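Local structure of cellulase (Uncultured bacterium, 3WX5) at residues V73-A78 against F223-G228; R37-V42 against A78-C83. The protein probably hydrolyses internal beta-1,4-glucosidic bonds of cellulose, as a family 12 endoglucanase with the jelly-roll beta-sandwich of its family. One frame throughout, in Å; residues are numbered along the deposited sequence.

Contact 1: residues V73-A78 against F223-G228; sequences VAAYPA and FELWEG
Ala75 and Leu225 form a single antiparallel, hydrogen-bonded bridge between the irregular chain 73-78 and the end of strand 215-225, and three backbone bonds fasten the two together. Leu225 N gives to Ala75 O at 2.9 Å, while Leu225 O accepts from Ala74 N, not from Ala75 N, so that Ala74 and Ala75 both face Leu225 in a classic beta bulge. Farther along, Phe223 N reaches Pro77 O at 3.2 Å, and CA of Tyr76 points its hydrogen almost straight at Phe223 O. Beyond the bulge, Val73 lays one methyl on the indole of Trp226: CG2 stands 3.9 Å from the centroid of the six-membered ring of Trp226, over the face but displaced toward the rim, a CH-pi contact. The valine presents this branch because its CG2 lies anti to the carbonyl carbon, leaving CG1 to approach CB of Glu224. The aliphatic part of Glu224 is itself a surface for packing, its CG lying 3.6 Å from CD1 of Tyr76. Asn119 ND2 of strand 117-127 donates to Glu224 OE1, and Tyr76 OH bonds the carbonyl of Ala121. Another apolar patch joins Pro77 to Leu225, with CG of the proline 4.0 Å from CD1 of the leucine, and residues of strands 49-54 and 60-65 in the opposing sheet pack against both. The chemistry is thus divided: backbone bonds set the register despite the bulge, Pro77 and Leu225 fill the interior of the sandwich, and Val73, Trp226, Glu224 and Tyr76 cluster apart from them, where the carboxyl group and the phenol are each tied by a bond to strand 117-127, which would probably limit their rotation.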
ATOM      1  N   VAL A  73       4.721   9.289   9.782  1.00 11.27           N
ATOM      2  CA  VAL A  73       3.467   8.542   9.548  1.00 12.14           C
ATOM      3  C   VAL A  73       2.972   7.861  10.836  1.00 13.88           C
ATOM      4  O   VAL A  73       3.734   7.170  11.526  1.00 13.24           O
ATOM      5  CB  VAL A  73       3.618   7.500   8.445  1.00 14.11           C
ATOM      6  CG1 VAL A  73       2.325   6.651   8.319  1.00  9.65           C
ATOM      7  CG2 VAL A  73       3.958   8.187   7.094  1.00 10.08           C
ATOM      8  N   ALA A  74       1.717   8.122  11.189  1.00 12.49           N
ATOM      9  CA  ALA A  74       1.092   7.522  12.365  1.00 10.57           C
ATOM     10  C   ALA A  74       0.537   6.135  12.077  1.00 11.82           C
ATOM     11  O   ALA A  74       0.507   5.297  12.968  1.00 10.88           O
ATOM     12  CB  ALA A  74      -0.055   8.427  12.885  1.00 11.25           C
ATOM     13  N   ALA A  75       0.040   5.915  10.855  1.00 10.85           N
ATOM     14  CA  ALA A  75      -0.812   4.746  10.565  1.00 11.70           C
ATOM     15  C   ALA A  75      -0.857   4.539   9.060  1.00 11.90           C
ATOM     16  O   ALA A  75      -0.752   5.495   8.293  1.00 10.85           O
ATOM     17  CB  ALA A  75      -2.266   4.990  11.063  1.00 11.11           C
ATOM     18  N   TYR A  76      -1.145   3.310   8.661  1.00 10.62           N
ATOM     19  CA  TYR A  76      -1.442   2.991   7.263  1.00 11.27           C
ATOM     20  C   TYR A  76      -2.533   1.904   7.249  1.00 11.06           C
ATOM     21  O   TYR A  76      -2.266   0.734   6.983  1.00 10.05           O
ATOM     22  CB  TYR A  76      -0.154   2.527   6.574  1.00 10.33           C
ATOM     23  CG  TYR A  76      -0.315   2.126   5.100  1.00 10.73           C
ATOM     24  CD1 TYR A  76      -0.748   3.038   4.137  1.00  7.86           C
ATOM     25  CD2 TYR A  76      -0.011   0.831   4.685  1.00 11.64           C
ATOM     26  CE1 TYR A  76      -0.847   2.663   2.760  1.00 10.15           C
ATOM     27  CE2 TYR A  76      -0.129   0.443   3.339  1.00 10.50           C
ATOM     28  CZ  TYR A  76      -0.555   1.345   2.388  1.00 10.22           C
ATOM     29  OH  TYR A  76      -0.711   0.921   1.074  1.00 10.46           O
ATOM     30  N   PRO A  77      -3.769   2.281   7.618  1.00 11.93           N
ATOM     31  CA  PRO A  77      -4.910   1.374   7.384  1.00 12.13           C
ATOM     32  C   PRO A  77      -4.953   0.969   5.903  1.00 12.21           C
ATOM     33  O   PRO A  77      -4.771   1.826   5.023  1.00 11.07           O
ATOM     34  CB  PRO A  77      -6.134   2.239   7.721  1.00 11.35           C
ATOM     35  CG  PRO A  77      -5.638   3.689   7.527  1.00 10.81           C
ATOM     36  CD  PRO A  77      -4.188   3.653   7.972  1.00 11.14           C
ATOM     37  N   ALA A  78      -5.057  -0.328   5.633  1.00  9.60           N
ATOM     38  CA  ALA A  78      -4.763  -0.844   4.291  1.00  9.89           C
ATOM     39  C   ALA A  78      -5.460  -2.174   4.019  1.00 11.41           C
ATOM     40  O   ALA A  78      -5.826  -2.878   4.942  1.00 11.95           O
ATOM     41  CB  ALA A  78      -3.241  -1.023   4.120  1.00  9.57           C
ATOM     42  N   PHE A 223      -4.053   4.293   3.199  1.00 10.16           N
ATOM     43  CA  PHE A 223      -3.818   5.727   3.384  1.00 11.16           C
ATOM     44  C   PHE A 223      -2.721   5.857   4.427  1.00 12.25           C
ATOM     45  O   PHE A 223      -2.891   5.394   5.559  1.00 11.47           O
ATOM     46  CB  PHE A 223      -5.090   6.402   3.908  1.00 10.82           C
ATOM     47  CG  PHE A 223      -6.302   6.176   3.023  1.00 10.85           C
ATOM     48  CD1 PHE A 223      -6.474   6.940   1.875  1.00 10.49           C
ATOM     49  CD2 PHE A 223      -7.211   5.147   3.296  1.00 14.59           C
ATOM     50  CE1 PHE A 223      -7.565   6.733   1.033  1.00 12.45           C
ATOM     51  CE2 PHE A 223      -8.306   4.905   2.433  1.00 12.31           C
ATOM     52  CZ  PHE A 223      -8.487   5.717   1.320  1.00 10.85           C
ATOM     53  N   GLU A 224      -1.613   6.512   4.091  1.00  9.05           N
ATOM     54  CA  GLU A 224      -0.706   6.880   5.172  1.00  9.50           C
ATOM     55  C   GLU A 224      -1.271   8.111   5.865  1.00 11.20           C
ATOM     56  O   GLU A 224      -1.552   9.129   5.223  1.00  9.48           O
ATOM     57  CB  GLU A 224       0.720   7.133   4.673  1.00 11.29           C
ATOM     58  CG  GLU A 224       1.397   5.897   4.063  1.00 12.91           C
ATOM     59  CD  GLU A 224       2.892   6.107   3.835  1.00 16.77           C
ATOM     60  OE1 GLU A 224       3.275   6.974   3.017  1.00 13.32           O
ATOM     61  OE2 GLU A 224       3.693   5.440   4.518  1.00 15.47           O
ATOM     62  N   LEU A 225      -1.385   8.049   7.187  1.00  9.04           N
ATOM     63  CA  LEU A 225      -1.982   9.160   7.924  1.00 10.49           C
ATOM     64  C   LEU A 225      -0.908   9.839   8.781  1.00 11.36           C
ATOM     65  O   LEU A 225      -0.239   9.179   9.566  1.00 10.85           O
ATOM     66  CB  LEU A 225      -3.107   8.638   8.815  1.00 10.42           C
ATOM     67  CG  LEU A 225      -4.205   7.900   8.053  1.00 14.49           C
ATOM     68  CD1 LEU A 225      -5.261   7.421   9.016  1.00 11.13           C
ATOM     69  CD2 LEU A 225      -4.789   8.791   6.933  1.00 14.43           C
ATOM     70  N   TRP A 226      -0.714  11.150   8.595  1.00  9.88           N
ATOM     71  CA  TRP A 226       0.100  11.922   9.523  1.00  9.64           C
ATOM     72  C   TRP A 226      -0.794  12.676  10.528  1.00 12.33           C
ATOM     73  O   TRP A 226      -0.451  12.815  11.701  1.00 11.92           O
ATOM     74  CB  TRP A 226       0.967  12.934   8.784  1.00 10.64           C
ATOM     75  CG  TRP A 226       2.125  12.347   7.981  1.00  9.03           C
ATOM     76  CD1 TRP A 226       3.453  12.378   8.312  1.00  8.83           C
ATOM     77  CD2 TRP A 226       2.056  11.834   6.647  1.00  7.81           C
ATOM     78  NE1 TRP A 226       4.213  11.873   7.277  1.00  9.63           N
ATOM     79  CE2 TRP A 226       3.377  11.559   6.233  1.00  9.15           C
ATOM     80  CE3 TRP A 226       0.999  11.535   5.775  1.00  8.73           C
ATOM     81  CZ2 TRP A 226       3.673  10.988   4.995  1.00 10.18           C
ATOM     82  CZ3 TRP A 226       1.305  10.981   4.526  1.00  8.69           C
ATOM     83  CH2 TRP A 226       2.635  10.746   4.146  1.00 12.25           C
ATOM     84  N   GLU A 227      -1.927  13.191  10.039  1.00 10.99           N
ATOM     85  CA  GLU A 227      -2.798  14.037  10.858  1.00 14.67           C
ATOM     86  C   GLU A 227      -4.225  13.752  10.415  1.00 14.24           C
ATOM     87  O   GLU A 227      -4.525  13.828   9.227  1.00 12.66           O
ATOM     88  CB  GLU A 227      -2.450  15.504  10.610  1.00 14.38           C
ATOM     89  CG  GLU A 227      -2.746  16.467  11.745  1.00 27.19           C
ATOM     90  CD  GLU A 227      -1.944  17.764  11.549  1.00 35.77           C
ATOM     91  OE1 GLU A 227      -2.240  18.460  10.574  1.00 32.28           O
ATOM     92  OE2 GLU A 227      -0.880  17.957  12.192  1.00 41.20           O
ATOM     93  N   GLY A 228      -5.086  13.350  11.347  1.00 14.06           N
ATOM     94  CA  GLY A 228      -6.501  13.124  10.992  1.00 13.35           C
ATOM     95  C   GLY A 228      -6.729  11.926  10.089  1.00 14.72           C
ATOM     96  O   GLY A 228      -6.008  10.926  10.170  1.00 13.92           O
TER

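Contact 2: residues R37-V42 against A78-C83; sequences RVINNV and AIYLGC
Arg37 and Tyr80 run side by side from adjacent antiparallel strands of one sheet of the beta-sandwich, the arginine CB resting over one face of the phenol ring at 3.9 Å from the ring centroid of Tyr80. Beneath them the pairing is regular and close. Arg37 with Tyr80 and Ile39 with Ala78 are hydrogen-bonded pairs, exchanging four backbone bonds, the straightest from Ile39 N to Ala78 O at 2.9 Å; their side chains share one face of the sheet. Between them Val38 and Ile79 make a non-hydrogen-bonded pair on the other face, turned to strands 49-54 and 233-243 of the opposing sheet, with CG2 of Val38 lying 3.8 Å from CD1 of Ile79. The Tyr80 ring reaches back across the strands because its CG sits between the backbone N and the carbonyl carbon (chi1 71°); CG2 of Ile39 meets its edge 3.9 Å from CE2 of Tyr80. The looser, hydrated side lies at the tip of Arg37, which is partly exposed. There the guanidinium stands almost perpendicular to the ring, and the direct bond from Arg37 NE to Tyr80 OH is long and weak at 3.3 Å. A water bridges the two more closely, accepting from Arg37 NE at 2.8 Å and donating to Tyr80 OH at 2.7 Å. An alanine in place of Tyr80 would probably leave CB of Arg37 without its aromatic cover and the water without its phenol acceptor, setting the arginine chain freer to turn. The water-bridged pair is tied to strand 28-31 through Asp30, which salt-bridges Arg37 NH1, and to strand 87-88 through the carbonyl of Ala87, which bonds Tyr80 OH.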
ATOM      1  N   ARG A  37      -6.931  -9.122   3.036  1.00 13.18           N
ATOM      2  CA  ARG A  37      -6.968  -8.858   4.466  1.00 15.38           C
ATOM      3  C   ARG A  37      -6.954  -7.359   4.651  1.00 15.48           C
ATOM      4  O   ARG A  37      -6.184  -6.680   3.977  1.00 15.40           O
ATOM      5  CB  ARG A  37      -5.705  -9.412   5.087  1.00 15.41           C
ATOM      6  CG  ARG A  37      -5.761  -9.557   6.587  1.00 28.53           C
ATOM      7  CD  ARG A  37      -5.091 -10.872   6.970  1.00 36.68           C
ATOM      8  NE  ARG A  37      -4.450 -10.734   8.257  1.00 44.91           N
ATOM      9  CZ  ARG A  37      -5.050 -10.979   9.408  1.00 51.16           C
ATOM     10  NH1 ARG A  37      -6.304 -11.422   9.418  1.00 55.96           N
ATOM     11  NH2 ARG A  37      -4.393 -10.792  10.545  1.00 55.90           N
ATOM     12  N   VAL A  38      -7.689  -6.867   5.641  1.00 15.25           N
ATOM     13  CA  VAL A  38      -7.696  -5.445   5.958  1.00 13.12           C
ATOM     14  C   VAL A  38      -7.090  -5.229   7.354  1.00 14.46           C
ATOM     15  O   VAL A  38      -7.339  -6.013   8.286  1.00 15.08           O
ATOM     16  CB  VAL A  38      -9.119  -4.858   5.895  1.00 12.11           C
ATOM     17  CG1 VAL A  38      -9.128  -3.375   6.340  1.00 11.29           C
ATOM     18  CG2 VAL A  38      -9.673  -5.000   4.458  1.00 12.87           C
ATOM     19  N   ILE A  39      -6.221  -4.228   7.471  1.00 11.87           N
ATOM     20  CA  ILE A  39      -5.490  -4.027   8.723  1.00 11.88           C
ATOM     21  C   ILE A  39      -5.663  -2.589   9.157  1.00 13.97           C
ATOM     22  O   ILE A  39      -5.570  -1.678   8.323  1.00 12.12           O
ATOM     23  CB  ILE A  39      -3.977  -4.371   8.568  1.00 13.25           C
ATOM     24  CG1 ILE A  39      -3.378  -3.738   7.298  1.00 12.71           C
ATOM     25  CG2 ILE A  39      -3.758  -5.895   8.570  1.00 10.49           C
ATOM     26  CD1 ILE A  39      -1.846  -3.918   7.187  1.00 10.20           C
ATOM     27  N   ASN A  40      -5.924  -2.378  10.449  1.00 12.62           N
ATOM     28  CA  ASN A  40      -6.001  -1.031  10.993  1.00 12.35           C
ATOM     29  C   ASN A  40      -4.613  -0.402  11.004  1.00 11.87           C
ATOM     30  O   ASN A  40      -4.425   0.758  10.580  1.00 12.32           O
ATOM     31  CB  ASN A  40      -6.622  -1.053  12.408  1.00 12.83           C
ATOM     32  CG  ASN A  40      -7.273   0.274  12.794  1.00 13.50           C
ATOM     33  OD1 ASN A  40      -7.804   0.997  11.948  1.00 13.56           O
ATOM     34  ND2 ASN A  40      -7.279   0.571  14.102  1.00 11.92           N
ATOM     35  N   ASN A  41      -3.644  -1.160  11.483  1.00 10.77           N
ATOM     36  CA  ASN A  41      -2.231  -0.881  11.225  1.00 12.16           C
ATOM     37  C   ASN A  41      -1.787   0.516  11.677  1.00 13.37           C
ATOM     38  O   ASN A  41      -1.184   1.273  10.894  1.00 13.67           O
ATOM     39  CB  ASN A  41      -1.932  -1.078   9.722  1.00 11.77           C
ATOM     40  CG  ASN A  41      -0.426  -1.119   9.418  1.00 14.78           C
ATOM     41  OD1 ASN A  41       0.378  -1.546  10.256  1.00 13.80           O
ATOM     42  ND2 ASN A  41      -0.047  -0.702   8.202  1.00  9.12           N
ATOM     43  N   VAL A  42      -2.033   0.841  12.949  1.00 13.02           N
ATOM     44  CA  VAL A  42      -1.569   2.103  13.530  1.00 13.37           C
ATOM     45  C   VAL A  42      -0.117   1.936  14.015  1.00 15.20           C
ATOM     46  O   VAL A  42       0.167   1.888  15.214  1.00 13.71           O
ATOM     47  CB  VAL A  42      -2.524   2.615  14.656  1.00 14.44           C
ATOM     48  CG1 VAL A  42      -2.166   4.075  15.059  1.00 11.52           C
ATOM     49  CG2 VAL A  42      -3.986   2.578  14.119  1.00 15.33           C
ATOM     50  N   ALA A  78      -5.057  -0.328   5.633  1.00  9.60           N
ATOM     51  CA  ALA A  78      -4.763  -0.844   4.291  1.00  9.89           C
ATOM     52  C   ALA A  78      -5.460  -2.174   4.019  1.00 11.41           C
ATOM     53  O   ALA A  78      -5.826  -2.878   4.942  1.00 11.95           O
ATOM     54  CB  ALA A  78      -3.241  -1.023   4.120  1.00  9.57           C
ATOM     55  N   ILE A  79      -5.588  -2.517   2.737  1.00 12.55           N
ATOM     56  CA  ILE A  79      -6.068  -3.822   2.328  1.00 12.59           C
ATOM     57  C   ILE A  79      -4.951  -4.453   1.487  1.00 13.74           C
ATOM     58  O   ILE A  79      -4.174  -3.739   0.842  1.00 12.21           O
ATOM     59  CB  ILE A  79      -7.385  -3.731   1.509  1.00 11.46           C
ATOM     60  CG1 ILE A  79      -7.851  -5.125   1.075  1.00 11.34           C
ATOM     61  CG2 ILE A  79      -7.296  -2.707   0.333  1.00 11.21           C
ATOM     62  CD1 ILE A  79      -9.355  -5.175   0.662  1.00 13.68           C
ATOM     63  N   TYR A  80      -4.808  -5.769   1.575  1.00 11.31           N
ATOM     64  CA  TYR A  80      -3.704  -6.411   0.864  1.00 12.96           C
ATOM     65  C   TYR A  80      -4.002  -7.810   0.362  1.00 13.98           C
ATOM     66  O   TYR A  80      -4.830  -8.547   0.933  1.00 12.43           O
ATOM     67  CB  TYR A  80      -2.402  -6.382   1.694  1.00 12.40           C
ATOM     68  CG  TYR A  80      -2.359  -7.290   2.901  1.00 11.22           C
ATOM     69  CD1 TYR A  80      -1.848  -8.582   2.801  1.00 14.97           C
ATOM     70  CD2 TYR A  80      -2.648  -6.800   4.174  1.00 14.22           C
ATOM     71  CE1 TYR A  80      -1.767  -9.416   3.926  1.00 16.11           C
ATOM     72  CE2 TYR A  80      -2.536  -7.611   5.309  1.00 17.53           C
ATOM     73  CZ  TYR A  80      -2.101  -8.922   5.173  1.00 17.69           C
ATOM     74  OH  TYR A  80      -1.968  -9.727   6.290  1.00 16.05           O
ATOM     75  N   LEU A  81      -3.241  -8.175  -0.669  1.00 13.64           N
ATOM     76  CA  LEU A  81      -3.046  -9.546  -1.098  1.00 15.10           C
ATOM     77  C   LEU A  81      -1.616  -9.958  -0.773  1.00 16.34           C
ATOM     78  O   LEU A  81      -0.687  -9.164  -0.936  1.00 13.98           O
ATOM     79  CB  LEU A  81      -3.240  -9.617  -2.612  1.00 15.19           C
ATOM     80  CG  LEU A  81      -3.046 -11.043  -3.141  1.00 16.94           C
ATOM     81  CD1 LEU A  81      -4.359 -11.671  -3.513  1.00 23.70           C
ATOM     82  CD2 LEU A  81      -2.100 -10.997  -4.324  1.00 18.96           C
ATOM     83  N   GLY A  82      -1.440 -11.180  -0.275  1.00 13.36           N
ATOM     84  CA  GLY A  82      -0.106 -11.684   0.018  1.00 13.05           C
ATOM     85  C   GLY A  82       0.192 -11.766   1.519  1.00 14.09           C
ATOM     86  O   GLY A  82      -0.702 -12.073   2.320  1.00 15.97           O
ATOM     87  N   CYS A  83       1.457 -11.529   1.869  1.00 12.96           N
ATOM     88  CA  CYS A  83       2.000 -11.763   3.205  1.00 14.70           C
ATOM     89  C   CYS A  83       2.591 -10.475   3.786  1.00 16.49           C
ATOM     90  O   CYS A  83       3.615  -9.976   3.308  1.00 13.65           O
ATOM     91  CB  CYS A  83       3.073 -12.860   3.175  1.00 18.18           C
ATOM     92  SG  CYS A  83       2.520 -14.458   2.446  1.00 24.23           S
TER
HETATM   93  O   HOH W   1      -2.342  -8.973   8.807  1.00 31.59           O

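From the N terminus, after strands 19-22 and 28-31 the chain forms strand 36-39, turns through 40-42 and passes strands 49-54 and 60-65 before contact 2 closes this short excursion at strand 78-80. Contact 1 closes a much longer one, bringing the chain back after 144 intervening residues, when strand 215-225 meets 73-78. The closures cross: 73-78 falls inside the span of contact 2, and 223-228 lies beyond it. Ala78 belongs to both, and Asn41 ND2 probably bonds Tyr76 O at 2.9 Å, joining the corner after strand 36-39 to the loop of contact 1. Together they put strand 78-80 between 36-39 and 215-225, stitching early and late strands into one sheet.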